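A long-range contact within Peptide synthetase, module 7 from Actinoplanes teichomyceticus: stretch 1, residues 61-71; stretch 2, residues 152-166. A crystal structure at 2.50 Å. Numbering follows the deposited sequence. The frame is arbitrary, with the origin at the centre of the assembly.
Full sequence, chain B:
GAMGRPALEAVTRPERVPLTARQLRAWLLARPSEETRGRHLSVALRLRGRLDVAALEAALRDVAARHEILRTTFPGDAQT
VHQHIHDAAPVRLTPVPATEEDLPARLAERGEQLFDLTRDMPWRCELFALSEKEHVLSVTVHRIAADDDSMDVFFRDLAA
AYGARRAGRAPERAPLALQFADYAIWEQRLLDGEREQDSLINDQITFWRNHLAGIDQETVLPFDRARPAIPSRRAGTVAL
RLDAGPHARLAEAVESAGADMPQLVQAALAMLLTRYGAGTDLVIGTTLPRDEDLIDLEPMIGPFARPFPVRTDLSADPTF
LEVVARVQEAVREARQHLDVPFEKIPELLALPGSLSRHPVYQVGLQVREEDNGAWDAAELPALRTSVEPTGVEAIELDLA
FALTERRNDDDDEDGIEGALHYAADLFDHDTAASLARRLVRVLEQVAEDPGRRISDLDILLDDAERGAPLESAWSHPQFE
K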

# COMPACT_ATOMS: atom_id res chain seq x y z
N ARG B 61 10.66 -21.37 3.64
CA ARG B 61 11.81 -21.64 2.79
C ARG B 61 11.79 -20.80 1.49
O ARG B 61 12.83 -20.31 1.05
CB ARG B 61 11.84 -23.13 2.47
CG ARG B 61 13.18 -23.70 2.14
CD ARG B 61 13.06 -25.20 1.89
NE ARG B 61 12.74 -25.95 3.10
CZ ARG B 61 11.76 -26.85 3.20
NH1 ARG B 61 10.97 -27.11 2.16
NH2 ARG B 61 11.56 -27.48 4.36
N ASP B 62 10.60 -20.64 0.89
CA ASP B 62 10.46 -19.88 -0.36
C ASP B 62 10.65 -18.38 -0.16
O ASP B 62 11.10 -17.69 -1.07
CB ASP B 62 9.08 -20.10 -0.99
CG ASP B 62 8.92 -21.50 -1.55
OD1 ASP B 62 9.94 -22.17 -1.84
OD2 ASP B 62 7.76 -21.94 -1.68
N VAL B 63 10.31 -17.89 1.02
CA VAL B 63 10.50 -16.48 1.28
C VAL B 63 11.99 -16.18 1.31
O VAL B 63 12.43 -15.15 0.80
CB VAL B 63 9.86 -16.05 2.60
CG1 VAL B 63 10.27 -14.61 2.99
CG2 VAL B 63 8.35 -16.18 2.49
N ALA B 64 12.78 -17.10 1.86
CA ALA B 64 14.22 -16.88 1.91
C ALA B 64 14.83 -17.14 0.54
O ALA B 64 15.89 -16.58 0.22
CB ALA B 64 14.89 -17.77 2.97
N ALA B 65 14.18 -17.99 -0.25
CA ALA B 65 14.66 -18.21 -1.61
C ALA B 65 14.55 -16.89 -2.38
O ALA B 65 15.47 -16.52 -3.10
CB ALA B 65 13.86 -19.31 -2.31
N ARG B 66 13.45 -16.19 -2.17
CA ARG B 66 13.19 -14.92 -2.84
C ARG B 66 14.15 -13.82 -2.37
O ARG B 66 14.62 -13.03 -3.20
CB ARG B 66 11.73 -14.51 -2.59
CG ARG B 66 11.27 -13.19 -3.19
CD ARG B 66 9.75 -13.09 -3.04
NE ARG B 66 9.25 -11.74 -3.25
CZ ARG B 66 9.00 -11.20 -4.44
NH1 ARG B 66 9.21 -11.90 -5.55
NH2 ARG B 66 8.55 -9.95 -4.52
N HIS B 67 14.45 -13.79 -1.07
CA HIS B 67 15.28 -12.74 -0.46
C HIS B 67 16.63 -13.25 0.04
O HIS B 67 16.70 -13.88 1.10
CB HIS B 67 14.55 -12.09 0.72
CG HIS B 67 13.23 -11.47 0.36
ND1 HIS B 67 13.12 -10.18 -0.10
CD2 HIS B 67 11.97 -11.96 0.42
CE1 HIS B 67 11.85 -9.90 -0.33
NE2 HIS B 67 11.13 -10.96 -0.02
N GLU B 68 17.70 -12.96 -0.69
CA GLU B 68 19.04 -13.44 -0.31
C GLU B 68 19.47 -13.11 1.11
O GLU B 68 20.13 -13.92 1.76
CB GLU B 68 20.09 -12.88 -1.27
CG GLU B 68 20.06 -13.51 -2.63
CD GLU B 68 20.95 -12.79 -3.62
OE1 GLU B 68 21.63 -11.81 -3.23
OE2 GLU B 68 20.95 -13.20 -4.80
N ILE B 69 19.11 -11.93 1.60
CA ILE B 69 19.55 -11.53 2.92
C ILE B 69 19.08 -12.48 4.03
O ILE B 69 19.77 -12.62 5.04
CB ILE B 69 19.13 -10.08 3.26
CG1 ILE B 69 19.96 -9.58 4.45
CG2 ILE B 69 17.59 -9.96 3.46
CD1 ILE B 69 19.79 -8.14 4.76
N LEU B 70 17.94 -13.15 3.84
CA LEU B 70 17.45 -14.16 4.78
C LEU B 70 18.21 -15.51 4.74
O LEU B 70 18.00 -16.38 5.59
CB LEU B 70 15.97 -14.44 4.54
CG LEU B 70 14.97 -13.32 4.77
CD1 LEU B 70 13.57 -13.86 4.57
CD2 LEU B 70 15.16 -12.74 6.16
N ARG B 71 19.06 -15.70 3.73
CA ARG B 71 19.95 -16.86 3.71
C ARG B 71 21.39 -16.35 3.66
O ARG B 71 22.26 -16.93 3.01
CB ARG B 71 19.64 -17.79 2.53
CG ARG B 71 19.28 -17.09 1.22
CD ARG B 71 18.77 -18.09 0.19
NE ARG B 71 18.13 -17.45 -0.96
CZ ARG B 71 18.78 -17.07 -2.06
NH1 ARG B 71 20.10 -17.27 -2.16
NH2 ARG B 71 18.13 -16.48 -3.05
N ASP B 152 6.47 -6.60 7.19
CA ASP B 152 5.24 -6.69 6.37
C ASP B 152 5.53 -7.39 5.06
O ASP B 152 4.74 -8.22 4.61
CB ASP B 152 4.63 -5.31 6.08
CG ASP B 152 4.18 -4.61 7.33
OD1 ASP B 152 3.40 -5.22 8.10
OD2 ASP B 152 4.63 -3.47 7.57
N VAL B 153 6.67 -7.05 4.44
CA VAL B 153 7.06 -7.68 3.19
C VAL B 153 7.16 -9.19 3.41
O VAL B 153 6.66 -9.98 2.60
CB VAL B 153 8.40 -7.11 2.64
CG1 VAL B 153 8.87 -7.90 1.40
CG2 VAL B 153 8.23 -5.64 2.30
N PHE B 154 7.78 -9.57 4.53
CA PHE B 154 7.96 -10.98 4.85
C PHE B 154 6.62 -11.73 4.81
O PHE B 154 6.49 -12.76 4.14
CB PHE B 154 8.63 -11.15 6.21
CG PHE B 154 8.96 -12.58 6.56
CD1 PHE B 154 8.02 -13.40 7.19
CD2 PHE B 154 10.20 -13.12 6.25
CE1 PHE B 154 8.31 -14.72 7.49
CE2 PHE B 154 10.50 -14.45 6.56
CZ PHE B 154 9.55 -15.25 7.18
N PHE B 155 5.61 -11.19 5.49
CA PHE B 155 4.33 -11.88 5.54
C PHE B 155 3.53 -11.73 4.25
O PHE B 155 2.72 -12.60 3.95
CB PHE B 155 3.53 -11.42 6.77
CG PHE B 155 4.13 -11.91 8.06
CD1 PHE B 155 4.04 -13.24 8.41
CD2 PHE B 155 4.87 -11.05 8.87
CE1 PHE B 155 4.64 -13.70 9.58
CE2 PHE B 155 5.47 -11.51 10.04
CZ PHE B 155 5.36 -12.83 10.38
N ARG B 156 3.77 -10.68 3.47
CA ARG B 156 3.12 -10.63 2.16
C ARG B 156 3.71 -11.73 1.30
O ARG B 156 3.01 -12.37 0.53
CB ARG B 156 3.28 -9.25 1.48
CG ARG B 156 2.09 -8.29 1.78
CD ARG B 156 2.47 -6.81 1.60
NE ARG B 156 3.46 -6.66 0.53
CZ ARG B 156 4.30 -5.63 0.43
NH1 ARG B 156 4.27 -4.66 1.34
NH2 ARG B 156 5.16 -5.57 -0.57
N ASP B 157 5.01 -11.99 1.46
CA ASP B 157 5.64 -13.00 0.62
C ASP B 157 5.40 -14.42 1.15
O ASP B 157 5.32 -15.36 0.36
CB ASP B 157 7.13 -12.70 0.49
CG ASP B 157 7.41 -11.51 -0.45
OD1 ASP B 157 6.49 -11.14 -1.22
OD2 ASP B 157 8.53 -10.96 -0.42
N LEU B 158 5.26 -14.56 2.46
CA LEU B 158 4.82 -15.82 3.08
C LEU B 158 3.44 -16.28 2.57
O LEU B 158 3.27 -17.42 2.12
CB LEU B 158 4.80 -15.67 4.60
CG LEU B 158 4.59 -16.98 5.35
CD1 LEU B 158 5.69 -17.96 4.98
CD2 LEU B 158 4.56 -16.76 6.83
N ALA B 159 2.46 -15.38 2.64
CA ALA B 159 1.11 -15.63 2.15
C ALA B 159 1.09 -16.08 0.69
O ALA B 159 0.40 -17.04 0.35
CB ALA B 159 0.25 -14.39 2.32
N ALA B 160 1.83 -15.39 -0.16
CA ALA B 160 1.91 -15.74 -1.58
C ALA B 160 2.46 -17.15 -1.79
O ALA B 160 1.92 -17.93 -2.58
CB ALA B 160 2.76 -14.73 -2.34
N ALA B 161 3.52 -17.48 -1.06
CA ALA B 161 4.14 -18.79 -1.18
C ALA B 161 3.30 -19.89 -0.52
O ALA B 161 3.24 -21.01 -1.04
CB ALA B 161 5.53 -18.77 -0.60
N TYR B 162 2.63 -19.58 0.60
CA TYR B 162 1.76 -20.57 1.24
C TYR B 162 0.59 -20.94 0.33
O TYR B 162 0.23 -22.11 0.23
CB TYR B 162 1.23 -20.07 2.59
CG TYR B 162 0.32 -21.06 3.30
CD1 TYR B 162 0.82 -22.23 3.85
CD2 TYR B 162 -1.05 -20.81 3.43
CE1 TYR B 162 -0.01 -23.13 4.51
CE2 TYR B 162 -1.89 -21.71 4.09
CZ TYR B 162 -1.36 -22.87 4.63
OH TYR B 162 -2.18 -23.77 5.30
N GLY B 163 0.01 -19.94 -0.32
CA GLY B 163 -1.04 -20.15 -1.29
C GLY B 163 -0.67 -21.21 -2.30
O GLY B 163 -1.40 -22.20 -2.46
N ALA B 164 0.46 -21.02 -2.97
CA ALA B 164 0.92 -21.95 -4.01
C ALA B 164 1.28 -23.33 -3.46
O ALA B 164 0.82 -24.35 -3.99
CB ALA B 164 2.13 -21.36 -4.74
N ARG B 165 2.11 -23.37 -2.43
CA ARG B 165 2.56 -24.62 -1.83
C ARG B 165 1.39 -25.43 -1.27
O ARG B 165 1.35 -26.66 -1.38
CB ARG B 165 3.59 -24.36 -0.73
CG ARG B 165 4.93 -23.89 -1.23
CD ARG B 165 5.61 -24.95 -2.09
NE ARG B 165 6.97 -24.55 -2.40
CZ ARG B 165 7.79 -25.19 -3.24
NH1 ARG B 165 7.40 -26.28 -3.88
NH2 ARG B 165 9.01 -24.71 -3.44
N ARG B 166 0.41 -24.74 -0.69
CA ARG B 166 -0.79 -25.40 -0.19
C ARG B 166 -1.57 -26.04 -1.34
O ARG B 166 -2.23 -27.06 -1.16
CB ARG B 166 -1.67 -24.42 0.57
CG ARG B 166 -2.89 -25.06 1.17
CD ARG B 166 -3.77 -24.04 1.88
NE ARG B 166 -4.94 -24.72 2.44
CZ ARG B 166 -6.06 -24.95 1.76
NH1 ARG B 166 -6.16 -24.55 0.50
NH2 ARG B 166 -7.07 -25.58 2.34
O HOH W 1 8.18 -8.88 -2.05

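Two helices, 61-66 and 152-166, cross with their N-to-C directions 120° apart and their axes 9.0 Å apart at closest approach. The backbones come nearest at two pairs: Val-63 CA lies 6.0 Å from Leu-158 CA, and Asp-62 CA 6.5 Å from Ala-161 CA. The first helix runs to Arg-66; His-67 is the first residue after it to leave helical phi/psi, and a 3-10 segment, 68-70, follows.

Val-63 sits at the crossing. Its CG2 packs against the backbone of the second helix, 3.5 Å from Leu-158 N, while its CG1 lies 3.6 Å from Phe-154 CE2. Leu-70 extends this apolar patch from beyond the helix, its CD1 meeting the Phe-154 ring at the edge, 3.7 Å from CE2.

Charged pairs lie beside the patch. Arg-165 reaches Asp-62 through two hydrogen bonds, NE to OD2 at 2.8 Å and NH2 to OD1 at 3.1 Å, a fork that fixes guanidinium and carboxylate edge to edge. Asp-157 is buried, and its OD2 collects several donors: His-67 NE2 at 2.6 Å, nearly linear, and Arg-66 NE at 3.0 Å, in a salt bridge. Water 1 adds a bridge, accepting from Arg-66 NH2 and donating to Asp-157 OD2, both at 2.7 Å. The rule is compact: apolar packing at the crossing, with directional charged pairs beside it.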